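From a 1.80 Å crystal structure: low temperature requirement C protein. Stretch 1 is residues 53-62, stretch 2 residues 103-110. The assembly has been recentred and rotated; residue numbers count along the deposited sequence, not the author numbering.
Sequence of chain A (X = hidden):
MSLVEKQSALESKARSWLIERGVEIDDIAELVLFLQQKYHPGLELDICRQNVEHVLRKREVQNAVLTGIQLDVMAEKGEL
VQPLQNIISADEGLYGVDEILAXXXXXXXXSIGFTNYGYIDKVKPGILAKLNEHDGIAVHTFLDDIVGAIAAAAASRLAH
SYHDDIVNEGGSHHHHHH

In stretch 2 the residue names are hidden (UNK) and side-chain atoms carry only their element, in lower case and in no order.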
ATOM      1  N   GLU A  53      -6.057  15.474 -16.682  1.00 23.80           N
ATOM      2  CA  GLU A  53      -5.009  16.489 -16.728  1.00 26.06           C
ATOM      3  C   GLU A  53      -4.464  16.767 -15.333  1.00 26.00           C
ATOM      4  O   GLU A  53      -3.250  16.880 -15.147  1.00 26.58           O
ATOM      5  CB  GLU A  53      -5.541  17.790 -17.345  1.00 27.33           C
ATOM      6  CG  GLU A  53      -5.837  17.715 -18.840  1.00 29.32           C
ATOM      7  CD  GLU A  53      -4.578  17.596 -19.690  1.00 31.37           C
ATOM      8  OE1 GLU A  53      -3.467  17.628 -19.120  1.00 32.23           O
ATOM      9  OE2 GLU A  53      -4.701  17.473 -20.929  1.00 29.94           O
ATOM     10  N   HIS A  54      -5.357  16.876 -14.352  1.00 26.39           N
ATOM     11  CA  HIS A  54      -4.943  17.134 -12.977  1.00 26.90           C
ATOM     12  C   HIS A  54      -4.070  16.019 -12.412  1.00 26.84           C
ATOM     13  O   HIS A  54      -3.119  16.282 -11.673  1.00 26.54           O
ATOM     14  CB  HIS A  54      -6.158  17.328 -12.069  1.00 29.65           C
ATOM     15  CG  HIS A  54      -6.716  18.717 -12.094  1.00 33.35           C
ATOM     16  ND1 HIS A  54      -7.946  19.015 -12.637  1.00 35.33           N
ATOM     17  CD2 HIS A  54      -6.217  19.886 -11.625  1.00 35.32           C
ATOM     18  CE1 HIS A  54      -8.184  20.308 -12.500  1.00 36.46           C
ATOM     19  NE2 HIS A  54      -7.150  20.859 -11.890  1.00 37.16           N
ATOM     20  N   VAL A  55      -4.394  14.777 -12.751  1.00 24.31           N
ATOM     21  CA  VAL A  55      -3.612  13.643 -12.274  1.00 23.32           C
ATOM     22  C   VAL A  55      -2.196  13.686 -12.863  1.00 23.58           C
ATOM     23  O   VAL A  55      -1.207  13.487 -12.151  1.00 22.45           O
ATOM     24  CB  VAL A  55      -4.298  12.303 -12.651  1.00 23.97           C
ATOM     25  CG1 VAL A  55      -3.392  11.127 -12.313  1.00 22.92           C
ATOM     26  CG2 VAL A  55      -5.618  12.169 -11.892  1.00 20.37           C
ATOM     27  N   LEU A  56      -2.102  13.962 -14.159  1.00 22.94           N
ATOM     28  CA  LEU A  56      -0.807  14.013 -14.824  1.00 25.01           C
ATOM     29  C   LEU A  56       0.096  15.148 -14.337  1.00 25.05           C
ATOM     30  O   LEU A  56       1.290  15.154 -14.627  1.00 25.29           O
ATOM     31  CB  LEU A  56      -0.993  14.095 -16.341  1.00 24.89           C
ATOM     32  CG  LEU A  56      -1.607  12.843 -16.980  1.00 27.55           C
ATOM     33  CD1 LEU A  56      -1.796  13.061 -18.470  1.00 27.54           C
ATOM     34  CD2 LEU A  56      -0.702  11.643 -16.735  1.00 28.89           C
ATOM     35  N   ARG A  57      -0.463  16.097 -13.589  1.00 25.26           N
ATOM     36  CA  ARG A  57       0.339  17.201 -13.065  1.00 27.26           C
ATOM     37  C   ARG A  57       1.016  16.801 -11.756  1.00 27.44           C
ATOM     38  O   ARG A  57       1.842  17.542 -11.227  1.00 28.24           O
ATOM     39  CB  ARG A  57      -0.529  18.443 -12.818  1.00 28.97           C
ATOM     40  CG  ARG A  57      -1.158  19.034 -14.069  1.00 33.43           C
ATOM     41  CD  ARG A  57      -1.664  20.446 -13.813  1.00 37.50           C
ATOM     42  NE  ARG A  57      -2.404  20.970 -14.955  1.00 42.01           N
ATOM     43  CZ  ARG A  57      -3.711  20.811 -15.139  1.00 43.37           C
ATOM     44  NH1 ARG A  57      -4.437  20.147 -14.253  1.00 45.00           N
ATOM     45  NH2 ARG A  57      -4.289  21.313 -16.219  1.00 47.30           N
ATOM     46  N   LYS A  58       0.657  15.631 -11.236  1.00 26.19           N
ATOM     47  CA  LYS A  58       1.231  15.142  -9.985  1.00 26.00           C
ATOM     48  C   LYS A  58       2.612  14.543 -10.205  1.00 23.90           C
ATOM     49  O   LYS A  58       2.786  13.652 -11.029  1.00 21.82           O
ATOM     50  CB  LYS A  58       0.317  14.082  -9.360  1.00 26.25           C
ATOM     51  CG  LYS A  58      -1.023  14.606  -8.876  1.00 28.85           C
ATOM     52  CD  LYS A  58      -0.862  15.495  -7.658  1.00 31.70           C
ATOM     53  CE  LYS A  58      -2.216  15.896  -7.096  1.00 33.94           C
ATOM     54  NZ  LYS A  58      -2.090  16.643  -5.815  1.00 37.28           N
ATOM     55  N   ARG A  59       3.590  15.034  -9.451  1.00 22.51           N
ATOM     56  CA  ARG A  59       4.955  14.545  -9.555  1.00 23.54           C
ATOM     57  C   ARG A  59       5.010  13.032  -9.313  1.00 21.14           C
ATOM     58  O   ARG A  59       5.724  12.312 -10.005  1.00 21.03           O
ATOM     59  CB  ARG A  59       5.848  15.267  -8.537  1.00 26.00           C
ATOM     60  CG  ARG A  59       7.339  15.084  -8.774  1.00 31.93           C
ATOM     61  CD  ARG A  59       8.154  15.734  -7.667  1.00 37.38           C
ATOM     62  NE  ARG A  59       9.578  15.779  -7.991  1.00 42.41           N
ATOM     63  CZ  ARG A  59      10.120  16.624  -8.864  1.00 43.54           C
ATOM     64  NH1 ARG A  59       9.355  17.502  -9.502  1.00 46.30           N
ATOM     65  NH2 ARG A  59      11.424  16.588  -9.105  1.00 44.29           N
ATOM     66  N   GLU A  60       4.250  12.559  -8.329  1.00 21.54           N
ATOM     67  CA  GLU A  60       4.214  11.132  -7.990  1.00 21.45           C
ATOM     68  C   GLU A  60       3.809  10.298  -9.215  1.00 20.47           C
ATOM     69  O   GLU A  60       4.352   9.215  -9.468  1.00 19.11           O
ATOM     70  CB  GLU A  60       3.211  10.908  -6.851  1.00 23.96           C
ATOM     71  CG  GLU A  60       3.230   9.539  -6.201  1.00 30.49           C
ATOM     72  CD  GLU A  60       4.294   9.402  -5.122  1.00 33.69           C
ATOM     73  OE1 GLU A  60       4.163   8.492  -4.275  1.00 30.77           O
ATOM     74  OE2 GLU A  60       5.261  10.194  -5.124  1.00 37.20           O
ATOM     75  N   VAL A  61       2.841  10.809  -9.967  1.00 17.72           N
ATOM     76  CA  VAL A  61       2.359  10.131 -11.163  1.00 17.65           C
ATOM     77  C   VAL A  61       3.415  10.177 -12.266  1.00 16.16           C
ATOM     78  O   VAL A  61       3.674   9.189 -12.932  1.00 16.52           O
ATOM     79  CB  VAL A  61       1.056  10.788 -11.665  1.00 17.73           C
ATOM     80  CG1 VAL A  61       0.647  10.210 -13.017  1.00 15.46           C
ATOM     81  CG2 VAL A  61      -0.044  10.561 -10.636  1.00 17.72           C
ATOM     82  N   GLN A  62       4.038  11.331 -12.440  1.00 17.73           N
ATOM     83  CA  GLN A  62       5.053  11.473 -13.474  1.00 17.72           C
ATOM     84  C   GLN A  62       6.219  10.508 -13.270  1.00 18.95           C
ATOM     85  O   GLN A  62       6.708   9.901 -14.229  1.00 18.03           O
ATOM     86  CB  GLN A  62       5.533  12.918 -13.503  1.00 18.83           C
ATOM     87  CG  GLN A  62       4.432  13.887 -13.902  1.00 21.15           C
ATOM     88  CD  GLN A  62       4.717  15.298 -13.452  1.00 23.79           C
ATOM     89  OE1 GLN A  62       5.830  15.609 -13.043  1.00 25.69           O
ATOM     90  NE2 GLN A  62       3.708  16.167 -13.531  1.00 21.15           N
ATOM     91  N   UNK A 103      -0.174   1.255  -8.538  1.00 21.36           N
ATOM     92  CA  UNK A 103      -0.975   1.562  -7.358  1.00 20.64           C
ATOM     93  C   UNK A 103      -0.532   2.902  -6.770  1.00 19.90           C
ATOM     94  O   UNK A 103      -1.325   3.598  -6.138  1.00 19.62           O
ATOM     95  c   UNK A 103      -1.430  -0.327  -3.988  1.00 27.32           C
ATOM     96  c   UNK A 103      -3.227   0.293  -5.613  1.00 26.84           C
ATOM     97  c   UNK A 103      -0.845   0.462  -6.303  1.00 23.61           C
ATOM     98  c   UNK A 103      -1.819   0.610  -5.127  1.00 25.96           C
ATOM     99  N   UNK A 104       0.729   3.269  -6.985  1.00 20.09           N
ATOM    100  CA  UNK A 104       1.238   4.535  -6.464  1.00 19.25           C
ATOM    101  C   UNK A 104       0.553   5.708  -7.174  1.00 20.34           C
ATOM    102  O   UNK A 104       0.450   6.809  -6.626  1.00 20.25           O
ATOM    103  c   UNK A 104       2.761   4.624  -6.643  1.00 22.85           C
ATOM    104  o   UNK A 104       3.118   4.842  -7.998  1.00 24.69           O
ATOM    105  N   UNK A 105       0.090   5.465  -8.398  1.00 16.24           N
ATOM    106  CA  UNK A 105      -0.610   6.490  -9.163  1.00 17.35           C
ATOM    107  C   UNK A 105      -2.011   6.599  -8.574  1.00 15.49           C
ATOM    108  O   UNK A 105      -2.509   7.689  -8.318  1.00 16.46           O
ATOM    109  c   UNK A 105       0.702   5.674 -12.750  1.00 16.83           C
ATOM    110  c   UNK A 105      -0.712   6.105 -10.655  1.00 16.27           C
ATOM    111  c   UNK A 105       0.681   6.154 -11.294  1.00 17.14           C
ATOM    112  c   UNK A 105      -1.680   7.039 -11.377  1.00 14.75           C
ATOM    113  N   UNK A 106      -2.640   5.454  -8.344  1.00 16.10           N
ATOM    114  CA  UNK A 106      -3.981   5.448  -7.763  1.00 16.50           C
ATOM    115  C   UNK A 106      -3.994   6.155  -6.408  1.00 16.37           C
ATOM    116  O   UNK A 106      -4.890   6.958  -6.110  1.00 17.52           O
ATOM    117  c   UNK A 106      -5.858   4.029  -6.871  1.00 19.13           C
ATOM    118  c   UNK A 106      -4.548   3.267  -8.860  1.00 15.78           C
ATOM    119  c   UNK A 106      -4.482   4.006  -7.539  1.00 16.09           C
ATOM    120  N   UNK A 107      -3.000   5.842  -5.585  1.00 18.50           N
ATOM    121  CA  UNK A 107      -2.913   6.411  -4.247  1.00 18.35           C
ATOM    122  C   UNK A 107      -2.891   7.922  -4.142  1.00 19.79           C
ATOM    123  O   UNK A 107      -3.219   8.464  -3.086  1.00 19.54           O
ATOM    124  c   UNK A 107      -1.701   5.833  -3.518  1.00 19.00           C
ATOM    125  n   UNK A 107      -3.251   4.684  -2.074  1.00 20.91           N
ATOM    126  o   UNK A 107      -1.299   3.675  -2.564  1.00 29.66           O
ATOM    127  c   UNK A 107      -2.067   4.634  -2.678  1.00 23.94           C
ATOM    128  N   UNK A 108      -2.509   8.607  -5.216  1.00 19.23           N
ATOM    129  CA  UNK A 108      -2.471  10.063  -5.178  1.00 21.22           C
ATOM    130  C   UNK A 108      -3.840  10.632  -4.814  1.00 21.98           C
ATOM    131  O   UNK A 108      -3.941  11.747  -4.296  1.00 21.64           O
ATOM    132  c   UNK A 108      -1.966  12.162  -6.446  1.00 23.81           C
ATOM    133  c   UNK A 108      -2.003  10.654  -6.526  1.00 21.87           C
ATOM    134  c   UNK A 108      -0.616  10.129  -6.861  1.00 23.72           C
ATOM    135  N   UNK A 109      -4.898   9.875  -5.094  1.00 21.51           N
ATOM    136  CA  UNK A 109      -6.235  10.324  -4.737  1.00 21.94           C
ATOM    137  C   UNK A 109      -6.946   9.381  -3.768  1.00 21.77           C
ATOM    138  O   UNK A 109      -8.172   9.386  -3.660  1.00 22.59           O
ATOM    139  o   UNK A 109      -5.537  15.571  -8.253  1.00 39.53           O
ATOM    140  c   UNK A 109      -6.666  14.332  -6.562  1.00 33.53           C
ATOM    141  c   UNK A 109      -6.719  11.903  -6.642  1.00 29.14           C
ATOM    142  c   UNK A 109      -5.590  13.178  -8.377  1.00 35.13           C
ATOM    143  c   UNK A 109      -7.074  10.580  -5.997  1.00 25.61           C
ATOM    144  c   UNK A 109      -5.985  11.955  -7.829  1.00 32.10           C
ATOM    145  c   UNK A 109      -5.935  14.360  -7.735  1.00 34.42           C
ATOM    146  c   UNK A 109      -7.055  13.109  -6.023  1.00 30.55           C
ATOM    147  N   UNK A 110      -6.166   8.563  -3.066  1.00 22.16           N
ATOM    148  CA  UNK A 110      -6.739   7.684  -2.060  1.00 20.77           C
ATOM    149  C   UNK A 110      -7.260   6.310  -2.426  1.00 18.41           C
ATOM    150  O   UNK A 110      -7.386   5.943  -3.600  1.00 19.10           O
TER
HETATM  151  O   HOH W   1       5.223   6.987  -7.974  1.00 22.51           O
HETATM  152  O   HOH W   2       1.590   7.707  -4.230  1.00 27.84           O

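Position 103 carries four side-chain carbons and no heteroatom. The chain forks at its second carbon. None of these atoms comes near stretch 1. This is Leu103. It lies in a helix that begins earlier in the chain, and its carbonyl O accepts a hydrogen bond from the backbone N of position 107.

Position 104 has one carbon followed by one oxygen. CA-to-CB points toward stretch 1, but the side chain comes no nearer than 4.7 Å and makes no direct hydrogen bond there. This is Ser104. Water fills the gap instead. Water 1 donates to Ser104 OG at 3.0 Å and to Glu60 O at 2.8 Å. Water 2 donates to the backbone Ser104 O at 2.8 Å and to Glu60 OE1 at 2.7 Å. The closest direct approach is Glu60 CG to Ser104 O, 3.9 Å.

Position 105 has four carbons, forked at the first, with one arm two carbons long. It is buried. The short arm ends 4.0 Å from Val61 CG2. The beta branch with unequal arms identifies Ile105, and the contact atom is CG2. The two backbones are near here: Val61 CA and Ile105 CA are 5.1 Å apart.

Position 106 shows one carbon carrying two more. CA-to-CB points away from stretch 1, and the side chain touches nothing there. This is Val106, rotamer t, buried on another side of the helix.

Position 107 has two carbons, the second carrying one oxygen and one nitrogen. That is a short amide, Asn107. It makes no contact with stretch 1, and its chi1 of -94° lies between the usual wells.

Position 108 again has three carbons, one bearing the other two. Here CA-to-CB points toward stretch 1. One methyl lies 3.6 Å from Lys58 CG. The other lies 3.8 Å from Val61 CG2 and 3.9 Å from Glu60 CB. The residue is Val108, also rotamer t. Its two methyls are CG1, on the Lys58 side, and CG2, near Val61 and Glu60.

Position 109 has one carbon, then a six-carbon ring bearing an oxygen. CA-to-CB runs sideways, but the ring carries the end of the side chain nearer. A ring carbon lies 3.7 Å from Val55 CG2. The oxygen is 3.5 Å from Lys58 CE and 4.2 Å from His54 CB. This is Tyr109. The ring carbon is CE2, and Val55 and Lys58 meet the ring obliquely.

Position 110 has no side-chain atoms and is Gly110. At phi 87° and psi 171°, a CB would be jammed against the carbonyl O of Tyr109.

The contact buries 422 Å², both sides summed, and has no direct hydrogen bond or salt bridge. It works by packing. Val61 lies against Ile105 and Val108, while Tyr109 reaches Val55 and the aliphatic part of Lys58. Glu60 and Ser104 add two water bridges, so polar groups are linked beside the apolar contacts.

Stretch 2 (103-110) LSIVNVYG
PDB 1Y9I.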